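Local coordinates for protein glycerophosphoryl diester phosphodiesterase (Agrobacterium tumefaciens str. C58, PDB 3KS6) that belongs to the glycerophosphoryl diester phosphodiesterase family, has a TIM-barrel fold and carries a bound magnesium ion, at residues 44-49 with 119-124; 52-57 with 70-75; 156-161 with 174-179; 182-187 with 226-231. All coordinates share one frame; numbering follows the deposited sequence.

Contact 1 (44-49 with 119-124)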
loop_
_atom_site.group_PDB
_atom_site.type_symbol
_atom_site.label_atom_id
_atom_site.label_comp_id
_atom_site.label_asym_id
_atom_site.label_seq_id
_atom_site.Cartn_x
_atom_site.Cartn_y
_atom_site.Cartn_z
ATOM N N GLY A 44 -19.394 -1.385 -11.467
ATOM C CA GLY A 44 -18.700 -0.107 -11.517
ATOM C C GLY A 44 -18.359 0.566 -10.212
ATOM O O GLY A 44 -18.142 1.770 -10.192
ATOM N N ALA A 45 -18.271 -0.213 -9.146
ATOM C CA ALA A 45 -17.911 0.305 -7.835
ATOM C C ALA A 45 -16.444 -0.040 -7.586
ATOM O O ALA A 45 -15.836 -0.781 -8.367
ATOM C CB ALA A 45 -18.789 -0.302 -6.767
ATOM N N ILE A 46 -15.901 0.537 -6.509
ATOM C CA ILE A 46 -14.514 0.375 -6.085
ATOM C C ILE A 46 -14.519 -0.179 -4.649
ATOM O O ILE A 46 -15.035 0.458 -3.753
ATOM C CB ILE A 46 -13.751 1.686 -6.114
ATOM C CG1 ILE A 46 -13.762 2.281 -7.527
ATOM C CG2 ILE A 46 -12.289 1.463 -5.620
ATOM C CD1 ILE A 46 -13.124 3.637 -7.604
ATOM N N VAL A 47 -13.983 -1.376 -4.450
ATOM C CA VAL A 47 -13.903 -1.943 -3.115
ATOM C C VAL A 47 -12.462 -2.095 -2.679
ATOM O O VAL A 47 -11.569 -2.303 -3.496
ATOM C CB VAL A 47 -14.629 -3.291 -2.977
ATOM C CG1 VAL A 47 -16.136 -3.113 -3.227
ATOM C CG2 VAL A 47 -14.020 -4.346 -3.911
ATOM N N VAL A 48 -12.281 -1.989 -1.371
ATOM C CA VAL A 48 -10.984 -2.031 -0.706
ATOM C C VAL A 48 -10.751 -3.493 -0.243
ATOM O O VAL A 48 -11.425 -4.003 0.638
ATOM C CB VAL A 48 -10.954 -1.088 0.516
ATOM C CG1 VAL A 48 -9.590 -1.087 1.176
ATOM C CG2 VAL A 48 -11.369 0.347 0.109
ATOM N N HIS A 49 -9.822 -4.171 -0.896
ATOM C CA HIS A 49 -9.546 -5.596 -0.654
ATOM C C HIS A 49 -8.199 -5.915 -1.239
ATOM O O HIS A 49 -7.839 -5.376 -2.292
ATOM C CB HIS A 49 -10.620 -6.452 -1.327
ATOM C CG HIS A 49 -10.796 -7.804 -0.704
ATOM N ND1 HIS A 49 -11.599 -7.999 0.394
ATOM C CD2 HIS A 49 -10.298 -9.027 -1.024
ATOM C CE1 HIS A 49 -11.590 -9.276 0.737
ATOM N NE2 HIS A 49 -10.811 -9.927 -0.105
ATOM N N VAL A 119 -7.463 2.750 -13.422
ATOM C CA VAL A 119 -6.710 3.867 -12.888
ATOM C C VAL A 119 -7.559 5.150 -13.006
ATOM O O VAL A 119 -7.708 5.896 -12.041
ATOM C CB VAL A 119 -5.329 4.000 -13.585
ATOM C CG1 VAL A 119 -4.745 5.419 -13.372
ATOM C CG2 VAL A 119 -4.407 2.846 -13.107
ATOM N N ALA A 120 -8.215 5.336 -14.160
ATOM C CA ALA A 120 -9.110 6.495 -14.347
ATOM C C ALA A 120 -10.251 6.511 -13.313
ATOM O O ALA A 120 -10.561 7.567 -12.745
ATOM C CB ALA A 120 -9.679 6.524 -15.787
ATOM N N LEU A 121 -10.877 5.352 -13.083
ATOM C CA LEU A 121 -11.965 5.227 -12.094
ATOM C C LEU A 121 -11.511 5.580 -10.686
ATOM O O LEU A 121 -12.242 6.214 -9.896
ATOM C CB LEU A 121 -12.463 3.785 -11.986
ATOM C CG LEU A 121 -13.792 3.231 -12.451
ATOM C CD1 LEU A 121 -13.739 3.032 -13.979
ATOM C CD2 LEU A 121 -14.041 1.876 -11.658
ATOM N N VAL A 122 -10.341 5.068 -10.336
ATOM C CA VAL A 122 -9.808 5.313 -8.998
ATOM C C VAL A 122 -9.512 6.805 -8.795
ATOM O O VAL A 122 -9.893 7.380 -7.767
ATOM C CB VAL A 122 -8.559 4.420 -8.675
ATOM C CG1 VAL A 122 -7.865 4.926 -7.358
ATOM C CG2 VAL A 122 -8.927 2.923 -8.602
ATOM N N ILE A 123 -8.841 7.421 -9.759
ATOM C CA ILE A 123 -8.490 8.845 -9.674
ATOM C C ILE A 123 -9.790 9.678 -9.556
ATOM O O ILE A 123 -9.898 10.554 -8.720
ATOM C CB ILE A 123 -7.618 9.298 -10.868
ATOM C CG1 ILE A 123 -6.210 8.683 -10.763
ATOM C CG2 ILE A 123 -7.550 10.836 -10.942
ATOM C CD1 ILE A 123 -5.415 8.789 -12.027
ATOM N N ALA A 124 -10.811 9.325 -10.346
ATOM C CA ALA A 124 -12.118 10.011 -10.274
ATOM C C ALA A 124 -12.792 9.852 -8.928
ATOM O O ALA A 124 -13.352 10.789 -8.383
ATOM C CB ALA A 124 -13.044 9.503 -11.398
#

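Contact 2 (52-57 with 70-75)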
loop_
_atom_site.group_PDB
_atom_site.type_symbol
_atom_site.label_atom_id
_atom_site.label_comp_id
_atom_site.label_asym_id
_atom_site.label_seq_id
_atom_site.Cartn_x
_atom_site.Cartn_y
_atom_site.Cartn_z
ATOM N N PRO A 52 -7.708 -10.202 -5.641
ATOM C CA PRO A 52 -8.760 -9.921 -6.602
ATOM C C PRO A 52 -9.967 -10.825 -6.380
ATOM O O PRO A 52 -10.973 -10.679 -7.082
ATOM C CB PRO A 52 -8.085 -10.191 -7.950
ATOM C CG PRO A 52 -7.017 -11.181 -7.648
ATOM C CD PRO A 52 -6.548 -10.876 -6.264
ATOM N N THR A 53 -9.847 -11.765 -5.445
ATOM C CA THR A 53 -10.929 -12.669 -5.069
ATOM C C THR A 53 -11.187 -12.556 -3.580
ATOM O O THR A 53 -10.336 -12.127 -2.789
ATOM C CB THR A 53 -10.614 -14.132 -5.398
ATOM O OG1 THR A 53 -9.460 -14.532 -4.660
ATOM C CG2 THR A 53 -10.387 -14.350 -6.923
ATOM N N LEU A 54 -12.389 -12.940 -3.195
ATOM C CA LEU A 54 -12.806 -12.870 -1.813
ATOM C C LEU A 54 -12.407 -14.084 -0.955
ATOM O O LEU A 54 -12.582 -14.042 0.231
ATOM C CB LEU A 54 -14.325 -12.676 -1.756
ATOM C CG LEU A 54 -14.912 -11.331 -2.260
ATOM C CD1 LEU A 54 -16.439 -11.267 -1.981
ATOM C CD2 LEU A 54 -14.219 -10.104 -1.638
ATOM N N ASP A 55 -11.846 -15.130 -1.559
ATOM C CA ASP A 55 -11.667 -16.431 -0.897
ATOM C C ASP A 55 -10.853 -16.418 0.398
ATOM O O ASP A 55 -11.290 -16.967 1.395
ATOM C CB ASP A 55 -11.033 -17.447 -1.853
ATOM C CG ASP A 55 -11.816 -17.622 -3.168
ATOM O OD1 ASP A 55 -12.335 -16.646 -3.715
ATOM O OD2 ASP A 55 -11.881 -18.766 -3.668
ATOM N N ALA A 56 -9.703 -15.750 0.382
ATOM C CA ALA A 56 -8.696 -15.839 1.460
ATOM C C ALA A 56 -9.076 -15.167 2.750
ATOM O O ALA A 56 -8.756 -15.679 3.834
ATOM C CB ALA A 56 -7.358 -15.284 0.964
ATOM N N THR A 57 -9.742 -14.017 2.653
ATOM C CA THR A 57 -10.087 -13.256 3.851
ATOM C C THR A 57 -11.564 -13.104 4.185
ATOM O O THR A 57 -11.899 -12.384 5.149
ATOM C CB THR A 57 -9.439 -11.836 3.793
ATOM O OG1 THR A 57 -10.059 -11.088 2.734
ATOM C CG2 THR A 57 -7.922 -11.922 3.567
ATOM N N ALA A 70 -23.345 -5.261 -4.198
ATOM C CA ALA A 70 -24.244 -5.851 -3.191
ATOM C C ALA A 70 -23.797 -7.275 -2.791
ATOM O O ALA A 70 -23.854 -7.650 -1.632
ATOM C CB ALA A 70 -25.679 -5.869 -3.695
ATOM N N LYS A 71 -23.332 -8.051 -3.752
ATOM C CA LYS A 71 -22.881 -9.399 -3.463
ATOM C C LYS A 71 -21.612 -9.318 -2.593
ATOM O O LYS A 71 -21.528 -9.962 -1.549
ATOM C CB LYS A 71 -22.663 -10.188 -4.759
ATOM C CG LYS A 71 -22.063 -11.582 -4.566
ATOM C CD LYS A 71 -22.878 -12.454 -3.628
ATOM N N VAL A 72 -20.671 -8.464 -2.990
ATOM C CA VAL A 72 -19.438 -8.272 -2.202
ATOM C C VAL A 72 -19.772 -7.887 -0.769
ATOM O O VAL A 72 -19.175 -8.398 0.186
ATOM C CB VAL A 72 -18.515 -7.195 -2.840
ATOM C CG1 VAL A 72 -17.349 -6.831 -1.891
ATOM C CG2 VAL A 72 -17.989 -7.666 -4.168
ATOM N N LYS A 73 -20.760 -7.012 -0.618
ATOM C CA LYS A 73 -21.172 -6.534 0.689
ATOM C C LYS A 73 -21.813 -7.591 1.569
ATOM O O LYS A 73 -21.931 -7.367 2.759
ATOM C CB LYS A 73 -22.086 -5.303 0.558
ATOM C CG LYS A 73 -21.319 -4.003 0.268
ATOM C CD LYS A 73 -20.831 -3.386 1.584
ATOM C CE LYS A 73 -20.035 -2.095 1.398
ATOM N NZ LYS A 73 -19.449 -1.728 2.715
ATOM N N THR A 74 -22.230 -8.726 1.014
ATOM C CA THR A 74 -22.719 -9.813 1.855
ATOM C C THR A 74 -21.586 -10.623 2.531
ATOM O O THR A 74 -21.843 -11.356 3.498
ATOM C CB THR A 74 -23.642 -10.783 1.081
ATOM O OG1 THR A 74 -22.887 -11.518 0.107
ATOM C CG2 THR A 74 -24.780 -10.003 0.391
ATOM N N ALA A 75 -20.353 -10.500 2.031
ATOM C CA ALA A 75 -19.218 -11.203 2.611
ATOM C C ALA A 75 -18.871 -10.653 3.981
ATOM O O ALA A 75 -19.039 -9.469 4.239
ATOM C CB ALA A 75 -18.013 -11.066 1.707
#

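Contact 3 (156-161 with 174-179)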
loop_
_atom_site.group_PDB
_atom_site.type_symbol
_atom_site.label_atom_id
_atom_site.label_comp_id
_atom_site.label_asym_id
_atom_site.label_seq_id
_atom_site.Cartn_x
_atom_site.Cartn_y
_atom_site.Cartn_z
ATOM N N ARG A 156 4.250 8.574 -7.185
ATOM C CA ARG A 156 4.162 7.154 -7.517
ATOM C C ARG A 156 5.387 6.416 -6.974
ATOM O O ARG A 156 6.498 6.985 -6.949
ATOM C CB ARG A 156 4.137 6.960 -9.036
ATOM C CG ARG A 156 2.916 7.524 -9.761
ATOM C CD ARG A 156 3.202 7.831 -11.254
ATOM N NE ARG A 156 4.070 9.014 -11.453
ATOM C CZ ARG A 156 5.320 8.997 -11.937
ATOM N NH1 ARG A 156 5.877 7.885 -12.367
ATOM N NH2 ARG A 156 6.015 10.128 -12.024
ATOM N N LEU A 157 5.195 5.156 -6.581
ATOM C CA LEU A 157 6.319 4.297 -6.228
ATOM C C LEU A 157 6.094 2.889 -6.790
ATOM O O LEU A 157 4.988 2.356 -6.713
ATOM C CB LEU A 157 6.604 4.270 -4.731
ATOM C CG LEU A 157 5.725 3.450 -3.806
ATOM C CD1 LEU A 157 6.246 2.052 -3.632
ATOM C CD2 LEU A 157 5.570 4.090 -2.429
ATOM N N TRP A 158 7.179 2.324 -7.317
ATOM C CA TRP A 158 7.187 0.995 -7.912
ATOM C C TRP A 158 7.590 -0.014 -6.867
ATOM O O TRP A 158 8.657 0.069 -6.243
ATOM C CB TRP A 158 8.123 0.967 -9.109
ATOM C CG TRP A 158 8.124 -0.364 -9.827
ATOM C CD1 TRP A 158 7.096 -1.226 -9.963
ATOM C CD2 TRP A 158 9.241 -0.944 -10.509
ATOM N NE1 TRP A 158 7.504 -2.343 -10.670
ATOM C CE2 TRP A 158 8.826 -2.186 -11.005
ATOM C CE3 TRP A 158 10.553 -0.517 -10.749
ATOM C CZ2 TRP A 158 9.675 -3.016 -11.749
ATOM C CZ3 TRP A 158 11.385 -1.332 -11.459
ATOM C CH2 TRP A 158 10.951 -2.564 -11.963
ATOM N N LEU A 159 6.697 -0.966 -6.653
ATOM C CA LEU A 159 6.928 -2.091 -5.756
ATOM C C LEU A 159 7.658 -3.157 -6.520
ATOM O O LEU A 159 7.157 -3.679 -7.549
ATOM C CB LEU A 159 5.595 -2.633 -5.267
ATOM C CG LEU A 159 4.768 -1.637 -4.421
ATOM C CD1 LEU A 159 3.302 -2.119 -4.262
ATOM C CD2 LEU A 159 5.458 -1.478 -3.083
ATOM N N VAL A 160 8.851 -3.467 -6.025
ATOM C CA VAL A 160 9.787 -4.413 -6.681
ATOM C C VAL A 160 9.839 -5.697 -5.849
ATOM O O VAL A 160 10.386 -5.728 -4.719
ATOM C CB VAL A 160 11.163 -3.767 -6.797
ATOM C CG1 VAL A 160 12.201 -4.752 -7.410
ATOM C CG2 VAL A 160 11.084 -2.464 -7.633
ATOM N N SER A 161 9.249 -6.764 -6.379
ATOM C CA SER A 161 9.175 -8.040 -5.680
ATOM C C SER A 161 10.556 -8.682 -5.522
ATOM O O SER A 161 11.465 -8.405 -6.318
ATOM C CB SER A 161 8.287 -9.010 -6.440
ATOM O OG SER A 161 8.875 -9.284 -7.704
ATOM N N ILE A 174 17.082 -0.424 -11.269
ATOM C CA ILE A 174 17.286 1.000 -11.254
ATOM C C ILE A 174 17.171 1.581 -12.671
ATOM O O ILE A 174 16.506 2.607 -12.844
ATOM C CB ILE A 174 18.657 1.372 -10.562
ATOM C CG1 ILE A 174 18.575 1.036 -9.069
ATOM C CG2 ILE A 174 19.010 2.849 -10.774
ATOM C CD1 ILE A 174 19.972 0.944 -8.371
ATOM N N GLU A 175 17.781 0.907 -13.662
ATOM C CA GLU A 175 17.660 1.291 -15.084
ATOM C C GLU A 175 16.194 1.478 -15.466
ATOM O O GLU A 175 15.794 2.470 -16.094
ATOM C CB GLU A 175 18.149 0.152 -16.014
ATOM C CG GLU A 175 19.640 -0.121 -16.104
ATOM C CD GLU A 175 19.969 -1.461 -16.806
ATOM O OE1 GLU A 175 19.058 -2.139 -17.380
ATOM O OE2 GLU A 175 21.167 -1.835 -16.767
ATOM N N THR A 176 15.421 0.461 -15.109
ATOM C CA THR A 176 14.038 0.348 -15.476
ATOM C C THR A 176 13.191 1.443 -14.858
ATOM O O THR A 176 12.373 2.101 -15.534
ATOM C CB THR A 176 13.504 -1.052 -15.094
ATOM O OG1 THR A 176 14.321 -2.039 -15.735
ATOM C CG2 THR A 176 12.042 -1.208 -15.517
ATOM N N ALA A 177 13.405 1.689 -13.578
ATOM C CA ALA A 177 12.705 2.775 -12.914
ATOM C C ALA A 177 13.002 4.117 -13.604
ATOM O O ALA A 177 12.094 4.881 -13.885
ATOM C CB ALA A 177 13.086 2.833 -11.414
ATOM N N ILE A 178 14.262 4.389 -13.905
ATOM C CA ILE A 178 14.646 5.631 -14.538
ATOM C C ILE A 178 13.992 5.776 -15.919
ATOM O O ILE A 178 13.459 6.851 -16.242
ATOM C CB ILE A 178 16.190 5.765 -14.616
ATOM C CG1 ILE A 178 16.742 5.973 -13.185
ATOM C CG2 ILE A 178 16.595 6.941 -15.526
ATOM C CD1 ILE A 178 18.260 5.811 -13.108
ATOM N N ALA A 179 14.010 4.695 -16.697
ATOM C CA ALA A 179 13.460 4.667 -18.059
ATOM C C ALA A 179 11.963 4.956 -18.041
ATOM O O ALA A 179 11.398 5.516 -19.007
ATOM C CB ALA A 179 13.712 3.346 -18.692
#

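Contact 4 (182-187 with 226-231)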
loop_
_atom_site.group_PDB
_atom_site.type_symbol
_atom_site.label_atom_id
_atom_site.label_comp_id
_atom_site.label_asym_id
_atom_site.label_seq_id
_atom_site.Cartn_x
_atom_site.Cartn_y
_atom_site.Cartn_z
ATOM N N ILE A 182 10.127 6.792 -12.876
ATOM C CA ILE A 182 9.737 6.414 -11.515
ATOM C C ILE A 182 10.844 6.955 -10.603
ATOM O O ILE A 182 12.028 6.744 -10.877
ATOM C CB ILE A 182 9.555 4.840 -11.394
ATOM C CG1 ILE A 182 8.382 4.378 -12.304
ATOM C CG2 ILE A 182 9.308 4.403 -9.961
ATOM C CD1 ILE A 182 8.371 2.903 -12.607
ATOM N N HIS A 183 10.446 7.618 -9.525
ATOM C CA HIS A 183 11.376 8.289 -8.623
ATOM C C HIS A 183 11.532 7.617 -7.278
ATOM O O HIS A 183 12.327 8.089 -6.466
ATOM C CB HIS A 183 10.927 9.725 -8.423
ATOM C CG HIS A 183 10.713 10.442 -9.713
ATOM N ND1 HIS A 183 11.732 10.647 -10.614
ATOM C CD2 HIS A 183 9.595 10.948 -10.278
ATOM C CE1 HIS A 183 11.257 11.275 -11.673
ATOM N NE2 HIS A 183 9.960 11.458 -11.499
ATOM N N GLU A 184 10.822 6.499 -7.061
ATOM C CA GLU A 184 10.879 5.782 -5.813
ATOM C C GLU A 184 10.539 4.315 -6.037
ATOM O O GLU A 184 9.637 4.016 -6.832
ATOM C CB GLU A 184 9.847 6.362 -4.838
ATOM C CG GLU A 184 9.833 5.685 -3.489
ATOM C CD GLU A 184 8.958 6.352 -2.431
ATOM O OE1 GLU A 184 8.479 7.495 -2.614
ATOM O OE2 GLU A 184 8.744 5.697 -1.385
ATOM N N ILE A 185 11.282 3.413 -5.384
ATOM C CA ILE A 185 10.940 1.985 -5.366
ATOM C C ILE A 185 10.699 1.547 -3.937
ATOM O O ILE A 185 11.192 2.175 -2.978
ATOM C CB ILE A 185 12.008 1.056 -6.052
ATOM C CG1 ILE A 185 13.292 0.986 -5.224
ATOM C CG2 ILE A 185 12.291 1.546 -7.456
ATOM C CD1 ILE A 185 14.374 0.025 -5.754
ATOM N N GLY A 186 9.954 0.458 -3.781
ATOM C CA GLY A 186 9.762 -0.170 -2.479
ATOM C C GLY A 186 10.136 -1.633 -2.637
ATOM O O GLY A 186 9.660 -2.269 -3.563
ATOM N N VAL A 187 11.029 -2.122 -1.777
ATOM C CA VAL A 187 11.432 -3.523 -1.760
ATOM C C VAL A 187 10.981 -4.197 -0.458
ATOM O O VAL A 187 10.831 -3.531 0.609
ATOM C CB VAL A 187 13.003 -3.691 -1.958
ATOM C CG1 VAL A 187 13.491 -2.905 -3.203
ATOM C CG2 VAL A 187 13.812 -3.254 -0.718
ATOM N N VAL A 226 15.238 4.206 6.068
ATOM C CA VAL A 226 14.496 4.156 4.808
ATOM C C VAL A 226 13.381 5.219 4.793
ATOM O O VAL A 226 12.960 5.708 5.843
ATOM C CB VAL A 226 13.946 2.731 4.528
ATOM C CG1 VAL A 226 15.068 1.666 4.596
ATOM C CG2 VAL A 226 12.764 2.398 5.420
ATOM N N LYS A 227 12.903 5.584 3.600
ATOM C CA LYS A 227 11.915 6.636 3.490
ATOM C C LYS A 227 10.629 6.290 4.200
ATOM O O LYS A 227 10.031 7.134 4.882
ATOM C CB LYS A 227 11.616 6.947 2.003
ATOM C CG LYS A 227 10.626 8.060 1.818
ATOM C CD LYS A 227 10.382 8.376 0.318
ATOM C CE LYS A 227 9.304 9.457 0.146
ATOM N NZ LYS A 227 9.234 9.840 -1.281
ATOM N N VAL A 228 10.160 5.055 4.002
ATOM C CA VAL A 228 8.870 4.635 4.498
ATOM C C VAL A 228 8.886 3.121 4.499
ATOM O O VAL A 228 9.663 2.515 3.716
ATOM C CB VAL A 228 7.738 5.119 3.576
ATOM C CG1 VAL A 228 7.933 4.595 2.130
ATOM C CG2 VAL A 228 6.324 4.734 4.136
ATOM N N PHE A 229 8.070 2.536 5.379
ATOM C CA PHE A 229 7.779 1.093 5.329
ATOM C C PHE A 229 6.342 0.837 5.649
ATOM O O PHE A 229 5.732 1.584 6.425
ATOM C CB PHE A 229 8.697 0.262 6.237
ATOM C CG PHE A 229 8.582 0.578 7.714
ATOM C CD1 PHE A 229 7.710 -0.131 8.495
ATOM C CD2 PHE A 229 9.409 1.524 8.317
ATOM C CE1 PHE A 229 7.554 0.158 9.888
ATOM C CE2 PHE A 229 9.317 1.796 9.703
ATOM C CZ PHE A 229 8.394 1.107 10.481
ATOM N N THR A 230 5.761 -0.182 5.007
ATOM C CA THR A 230 4.443 -0.675 5.389
ATOM C C THR A 230 4.597 -1.789 6.433
ATOM O O THR A 230 5.571 -2.540 6.445
ATOM C CB THR A 230 3.641 -1.198 4.237
ATOM O OG1 THR A 230 4.347 -2.287 3.616
ATOM C CG2 THR A 230 3.319 -0.028 3.220
ATOM N N THR A 231 3.631 -1.845 7.351
ATOM C CA THR A 231 3.641 -2.820 8.455
ATOM C C THR A 231 2.258 -3.275 8.850
ATOM O O THR A 231 1.310 -2.493 8.927
ATOM C CB THR A 231 4.359 -2.259 9.738
ATOM O OG1 THR A 231 4.396 -3.241 10.811
ATOM C CG2 THR A 231 3.689 -0.959 10.226
#

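Contact 1 (44-49 with 119-124)
Strand 46-48 and helix 118-128 come nearest at Ile46 and Val122, whose CA atoms lie 7.4 Å apart, too far for the backbones themselves to touch, and side chains fill the gap, chiefly Ile46. Its CG1 branch is anti to the carbonyl carbon (chi1 -59°) and extends through a straight second torsion (175°), which carries the terminal methyl to the helix surface. There Ile46 CD1 rests 3.6 Å from Leu121 O and 4.0 Å from Val122 CA, touching main chain before it touches side chain. The two flanking side chains then close in on it. Leu121 CD2 approaches Ile46 CG1 at 4.2 Å, the two side chains sliding past each other in opposite directions, while Val122 CG2 stands 4.4 Å from Ile46 CD1. This is strand-to-helix packing in a TIM-barrel fold, with one difference from the textbook case: strand 46-48 pairs antiparallel with strand 33-40, as an addition beside the parallel barrel strands. Leu38 of strand 33-40 touches both Ile46 and Val122, and so completes the apolar cluster from the barrel side. Toward the surface, Leu121 is exposed, and its CD2 comes only loosely near Gly44 O, at 4.4 Å. Gly44, with positive phi, belongs to the turn that leads into the strand, and Ala45 N is bonded there to Thr41 OG1.

Contact 2 (52-57 with 70-75)
Leu54 lays its CD1 methyl over Val72 of helix 69-74 and over Ala75, which follows the helix. Its CG is anti to the carbonyl carbon (chi1 -68°) and CD1 is carried straight on by chi2 of -174°, which brings the methyl to Ala75 and Val72. Leu54 CD1 lies 4.0 Å from Ala75 CB and 4.2 Å from Val72 CA, with Val72 CG2 a little farther off at 4.5 Å. The other branch turns elsewhere: Leu54 also meets His49 at the end of the preceding strand. The backbone of 71-75 is braced locally. Lys71 O accepts both Thr74 N and Thr74 OG1, the hydroxyl at 2.6 Å in the carbonyl plane, on a lone pair. The loop is pinned separately, with Asp55 taking Thr61 OG1 and Gly62 N on its two carboxylate oxygens. Here a connecting loop is packed against the short helix that follows it, beside the barrel's strands. All three touching residues are buried and the meeting groups are purely aliphatic, which implies that the contact itself rests on dispersion and the exclusion of water, while the hydrogen bonds named tie each segment to its own surroundings and do not cross between them.

Contact 3 (156-161 with 174-179)
Strand 156-160, helix 162-179 and strand 184-188 form a beta-alpha-beta unit, the repeating element of a TIM barrel, and this contact packs the helix back onto the strand that precedes it. Trp158 does the reaching. Its CG is anti to the backbone N (chi1 -177°), which sends the six-membered part of the indole toward the last turns of the helix, where the backbones are closest at Trp158 and Ala177 (CA to CA 7.7 Å). The methyl Thr176 CG2 sits 4.0 Å from Trp158 CH2, approaching the ring system obliquely. One residue on, Ala177 CB comes 4.3 Å from Trp158 CE3, and Ala177 N lies 4.2 Å from Trp158 CZ3. One face of the indole carries Val160 CG2, 3.7 Å above the plane and displaced toward the rim. Val173 from the same helix and Leu142 from helix 142-151 also touch the tryptophan, so two helices share it. The polar atoms are dealt with elsewhere: Trp158 NE1 gives its hydrogen to Phe140 O, and Thr176 OG1 is bonded to Ala172 O one turn back. With its N-H engaged, the indole is held against rotation and offers the helix mainly its hydrocarbon. The threonine likewise spends its hydroxyl on its own helix and presents a methyl, which implies an apolar interface even though both side chains have a polar atom.

Contact 4 (182-187 with 226-231)
Glu184 and Lys227 meet in a salt bridge, Lys227 NZ to Glu184 OE1 at 2.8 Å, and this is the tight part of the contact. Both chains are fully extended, each with CG anti to its own backbone nitrogen, and they cross at about a right angle. The ammonium reaches OE1 from above the carboxylate, 49° out of its plane. The aliphatic part of the lysine follows the same group closely: Lys227 CD is 3.6 Å from Glu184 OE2, and CE is 3.5 Å from Glu184 OE1. Packing is slacker beside it, where Val228 CG1 stands 3.8 Å from Glu184 OE2, a van der Waals touch between a methyl and an oxygen. Tightness and burial do not coincide: the looser touch joins buried residues, and the solvent side is that of partly exposed Lys227. The segments run into strands 184-188 and 228-231 of the barrel, which are not paired with each other: strand 206-210 is one neighbour of 184-188, 156-160 the other, and 228-231 pairs with 4-8. Strand 206-210 supplies the second acidic partner, Asp206 OD2, to Lys227 NZ. One ammonium, just before a third strand, thus joins two carboxylates from adjacent strands. Such an arrangement would be expected to offset the charge that the buried Glu184 brings into the barrel interior, and to favour its ionised form.

Overall arrangement
The four contacts illustrate how one barrel is stitched together by different means. Contacts 1 and 2 adjoin in the region added beside strand 33-40, their centres 16 Å apart: His49 CE1 packs 3.1 Å from Thr57 OG1. Contacts 3 and 4, centred 11 Å apart, lie on the neighbouring strands 156-160 and 184-188 respectively, joined by probable hydrogen bonds such as Trp158 O to Gly186 N at 2.8 Å. The pairs are far apart, contacts 2 and 3 being centred 31 Å from each other. Magnesium, at Glu35, Asp37 and Glu105, lies about 12 to 13 Å from the side chains of Val122, Trp158 and Val228, so these contacts lie at some distance from the metal and supply none of those three residues.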